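Local coordinates for SusD superfamily protein (Bacteroides vulgatus ATCC 8482, PDB 3JQ0) that probably binds nutrients, likely glycans, at the cell surface as an outer-membrane protein of the SusD family, at residues R448-W457 / Y463-W473. Sequence-based numbering, arbitrary orientation.
With SO4 (sulfate ion), chain G.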
# COMPACT_ATOMS: atom_id res chain seq x y z
N ARG A 448 -4.19 4.59 -1.93
CA ARG A 448 -5.09 5.65 -2.36
C ARG A 448 -6.20 5.95 -1.38
O ARG A 448 -6.54 7.14 -1.20
CB ARG A 448 -5.65 5.29 -3.75
CG ARG A 448 -6.67 6.25 -4.31
CD ARG A 448 -6.16 7.64 -4.62
NE ARG A 448 -7.14 8.34 -5.42
CZ ARG A 448 -6.96 9.58 -5.88
NH1 ARG A 448 -5.91 10.30 -5.55
NH2 ARG A 448 -7.86 10.10 -6.71
N TRP A 449 -6.85 4.93 -0.82
CA TRP A 449 -7.89 5.17 0.16
C TRP A 449 -7.36 5.84 1.42
O TRP A 449 -7.94 6.80 1.93
CB TRP A 449 -8.65 3.88 0.45
CG TRP A 449 -9.60 3.96 1.61
CD1 TRP A 449 -9.40 3.43 2.85
CD2 TRP A 449 -10.91 4.57 1.64
NE1 TRP A 449 -10.49 3.65 3.66
CE2 TRP A 449 -11.44 4.33 2.95
CE3 TRP A 449 -11.69 5.24 0.72
CZ2 TRP A 449 -12.68 4.79 3.33
CZ3 TRP A 449 -12.93 5.69 1.08
CH2 TRP A 449 -13.41 5.45 2.39
N TYR A 450 -6.24 5.37 1.92
CA TYR A 450 -5.64 5.99 3.09
C TYR A 450 -5.22 7.43 2.78
O TYR A 450 -5.31 8.28 3.66
CB TYR A 450 -4.48 5.15 3.60
CG TYR A 450 -4.82 3.90 4.35
CD1 TYR A 450 -5.92 3.81 5.17
CD2 TYR A 450 -3.97 2.80 4.35
CE1 TYR A 450 -6.16 2.71 5.97
CE2 TYR A 450 -4.22 1.70 5.12
CZ TYR A 450 -5.27 1.66 5.99
OH TYR A 450 -5.50 0.60 6.85
N ASP A 451 -4.76 7.72 1.56
CA ASP A 451 -4.39 9.10 1.19
C ASP A 451 -5.56 10.04 1.33
O ASP A 451 -5.47 11.14 1.91
CB ASP A 451 -3.92 9.15 -0.28
CG ASP A 451 -2.60 8.48 -0.60
OD1 ASP A 451 -1.82 8.20 0.32
OD2 ASP A 451 -2.37 8.30 -1.84
N ILE A 452 -6.70 9.69 0.74
CA ILE A 452 -7.85 10.57 0.75
C ILE A 452 -8.46 10.65 2.14
O ILE A 452 -8.91 11.71 2.59
CB ILE A 452 -8.84 10.26 -0.40
CG1 ILE A 452 -9.54 8.91 -0.24
CG2 ILE A 452 -8.11 10.40 -1.74
CD1 ILE A 452 -10.48 8.56 -1.40
N ARG A 453 -8.48 9.53 2.87
CA ARG A 453 -8.94 9.52 4.25
C ARG A 453 -8.11 10.46 5.12
O ARG A 453 -8.67 11.21 5.95
CB ARG A 453 -8.87 8.12 4.82
CG ARG A 453 -10.04 7.23 4.40
CD ARG A 453 -11.24 7.43 5.30
NE ARG A 453 -11.02 6.77 6.61
CZ ARG A 453 -11.09 7.34 7.80
NH1 ARG A 453 -11.35 8.64 7.94
NH2 ARG A 453 -10.89 6.58 8.87
N LEU A 454 -6.79 10.46 4.95
CA LEU A 454 -5.92 11.37 5.73
C LEU A 454 -6.36 12.81 5.55
O LEU A 454 -6.52 13.55 6.54
CB LEU A 454 -4.49 11.20 5.32
CG LEU A 454 -3.53 12.25 5.86
CD1 LEU A 454 -3.40 12.23 7.42
CD2 LEU A 454 -2.17 12.04 5.23
N LEU A 455 -6.57 13.23 4.31
CA LEU A 455 -6.88 14.63 4.05
C LEU A 455 -8.27 15.03 4.39
O LEU A 455 -8.53 16.23 4.61
CB LEU A 455 -6.48 15.02 2.62
CG LEU A 455 -4.96 15.07 2.38
CD1 LEU A 455 -4.65 15.47 0.91
CD2 LEU A 455 -4.21 15.97 3.37
N GLY A 456 -9.21 14.08 4.46
CA GLY A 456 -10.49 14.31 5.05
C GLY A 456 -11.67 14.17 4.09
O GLY A 456 -11.49 13.89 2.90
N TRP A 457 -12.86 14.43 4.63
CA TRP A 457 -14.10 14.15 3.90
C TRP A 457 -14.14 14.83 2.53
O TRP A 457 -14.59 14.23 1.56
CB TRP A 457 -15.32 14.58 4.71
CG TRP A 457 -16.61 14.57 3.93
CD1 TRP A 457 -17.38 15.65 3.59
CD2 TRP A 457 -17.24 13.44 3.30
NE1 TRP A 457 -18.45 15.26 2.83
CE2 TRP A 457 -18.41 13.90 2.65
CE3 TRP A 457 -16.93 12.07 3.21
CZ2 TRP A 457 -19.24 13.08 1.92
CZ3 TRP A 457 -17.76 11.26 2.49
CH2 TRP A 457 -18.90 11.76 1.85
N TYR A 463 -13.13 11.55 -4.39
CA TYR A 463 -12.38 10.43 -4.95
C TYR A 463 -12.88 9.06 -4.47
O TYR A 463 -12.17 8.08 -4.57
CB TYR A 463 -10.91 10.64 -4.68
CG TYR A 463 -10.33 11.92 -5.32
CD1 TYR A 463 -10.56 12.21 -6.66
CD2 TYR A 463 -9.50 12.76 -4.58
CE1 TYR A 463 -10.01 13.33 -7.25
CE2 TYR A 463 -8.97 13.87 -5.15
CZ TYR A 463 -9.20 14.15 -6.49
OH TYR A 463 -8.64 15.28 -7.09
N SER A 464 -14.13 9.00 -4.05
CA SER A 464 -14.77 7.76 -3.71
C SER A 464 -16.26 7.95 -3.63
O SER A 464 -16.74 9.07 -3.52
CB SER A 464 -14.29 7.21 -2.35
OG SER A 464 -14.97 7.80 -1.25
N SER A 465 -16.97 6.82 -3.52
CA SER A 465 -18.42 6.79 -3.28
C SER A 465 -18.76 6.56 -1.80
O SER A 465 -19.92 6.30 -1.49
CB SER A 465 -19.04 5.72 -4.12
OG SER A 465 -18.45 4.47 -3.82
N ALA A 466 -17.79 6.72 -0.91
CA ALA A 466 -18.06 6.52 0.52
C ALA A 466 -19.05 7.53 1.05
O ALA A 466 -19.15 8.64 0.58
CB ALA A 466 -16.75 6.56 1.30
N GLU A 467 -19.74 7.13 2.10
CA GLU A 467 -20.61 7.99 2.85
C GLU A 467 -19.92 8.45 4.10
O GLU A 467 -19.17 7.71 4.73
CB GLU A 467 -21.88 7.26 3.24
CG GLU A 467 -22.73 6.85 2.04
CD GLU A 467 -23.95 6.04 2.44
OE1 GLU A 467 -23.80 4.90 2.91
OE2 GLU A 467 -25.07 6.58 2.33
N GLN A 468 -20.15 9.71 4.49
CA GLN A 468 -19.39 10.31 5.55
C GLN A 468 -19.60 9.63 6.91
O GLN A 468 -18.71 9.60 7.76
CB GLN A 468 -19.71 11.82 5.63
CG GLN A 468 -18.72 12.52 6.54
CD GLN A 468 -18.82 14.00 6.54
OE1 GLN A 468 -19.75 14.57 5.90
NE2 GLN A 468 -17.91 14.66 7.27
N SER A 469 -20.78 9.04 7.11
CA SER A 469 -21.06 8.28 8.32
C SER A 469 -20.50 6.85 8.33
O SER A 469 -20.59 6.18 9.36
CB SER A 469 -22.58 8.19 8.56
OG SER A 469 -23.20 7.46 7.51
N ARG A 470 -19.92 6.43 7.22
CA ARG A 470 -19.41 5.09 7.04
C ARG A 470 -18.00 5.13 6.42
O ARG A 470 -17.68 4.37 5.50
CB ARG A 470 -20.36 4.24 6.18
CG ARG A 470 -21.63 3.87 6.92
CD ARG A 470 -22.53 3.01 6.04
NE ARG A 470 -23.63 2.56 6.87
CZ ARG A 470 -24.54 1.68 6.50
NH1 ARG A 470 -24.44 1.07 5.33
NH2 ARG A 470 -25.53 1.40 7.33
N LEU A 471 -17.11 5.94 6.99
CA LEU A 471 -15.72 5.95 6.55
C LEU A 471 -14.91 4.81 7.17
O LEU A 471 -13.92 4.38 6.57
CB LEU A 471 -15.04 7.27 6.91
CG LEU A 471 -15.71 8.49 6.26
CD1 LEU A 471 -14.86 9.74 6.55
CD2 LEU A 471 -15.81 8.31 4.74
N LEU A 472 -15.34 4.32 8.33
CA LEU A 472 -14.73 3.12 8.95
C LEU A 472 -15.34 1.87 8.27
O LEU A 472 -16.07 1.99 7.30
CB LEU A 472 -14.95 3.19 10.47
CG LEU A 472 -14.36 4.41 11.16
CD1 LEU A 472 -14.80 4.39 12.65
CD2 LEU A 472 -12.85 4.41 11.04
N TRP A 473 -14.99 0.70 8.81
CA TRP A 473 -15.46 -0.57 8.34
C TRP A 473 -16.38 -1.18 9.38
O TRP A 473 -16.18 -0.97 10.58
CB TRP A 473 -14.28 -1.52 8.10
CG TRP A 473 -13.38 -1.13 6.93
CD1 TRP A 473 -12.62 -0.01 6.83
CD2 TRP A 473 -13.09 -1.91 5.76
NE1 TRP A 473 -11.95 0.00 5.64
CE2 TRP A 473 -12.20 -1.17 4.97
CE3 TRP A 473 -13.52 -3.15 5.29
CZ2 TRP A 473 -11.67 -1.64 3.77
CZ3 TRP A 473 -13.01 -3.62 4.09
CH2 TRP A 473 -12.10 -2.85 3.34
S SO4 G . -12.44 15.96 8.05
O1 SO4 G . -13.22 14.84 7.44
O2 SO4 G . -13.23 16.80 8.92
O3 SO4 G . -11.36 15.34 8.74
O4 SO4 G . -11.77 16.74 7.01
O HOH W 1 -9.39 1.28 5.58
O HOH W 2 -11.25 3.88 6.58
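Gln468 lies flat over one face of the Trp457 indole. Its CB sits 3.5 Å from the centroid of the six-membered ring, a CH-pi contact. Gln468 CG passes over Trp457 CD2 and CE3. Gln468 CD is 3.5 Å from Trp457 CG, and the amide stacks 7° from the ring plane. Gln468 OE1 ends over Trp457 CD1 and NE1, but the angle at NE1 is too poor for a hydrogen bond; Gln468 NE2 ends near Trp457 CB. The extended chain, with CG anti to the backbone N (chi1 -169°), follows the indole. At the ring edge, Trp457 meets Ala466 O and Leu471 CD2. With the indole cut back to an alanine, the Gln468 amide would probably lose the face it stacks on, and Leu471 CD2 a neighbour. Trp457 N bonds a sulfate, probably from the crystallisation liquor.

The six-membered edge of Trp449 meets Ser464 OG at CZ3, Ala466 CB at CH2 and Leu471 O at CZ2. A water accepts from Trp449 NE1 and Arg453 NE and donates to Leu471 O. Leu471 CB covers one guanidinium face of Arg453, whose NH2 bonds Arg120 O. Arg448 NH2 lies over the Tyr463 ring (cation-pi) and salt-bridges Asp39.

Ser464 OG, also bonded to Val460 O, accepts from Ala466 N in an ST turn. Gly456, with positive phi, ends helix 448-455 and N-caps helix 457-463. The following loop folds back over helix 448-455, with helix 430-441 against Arg448 and Tyr463.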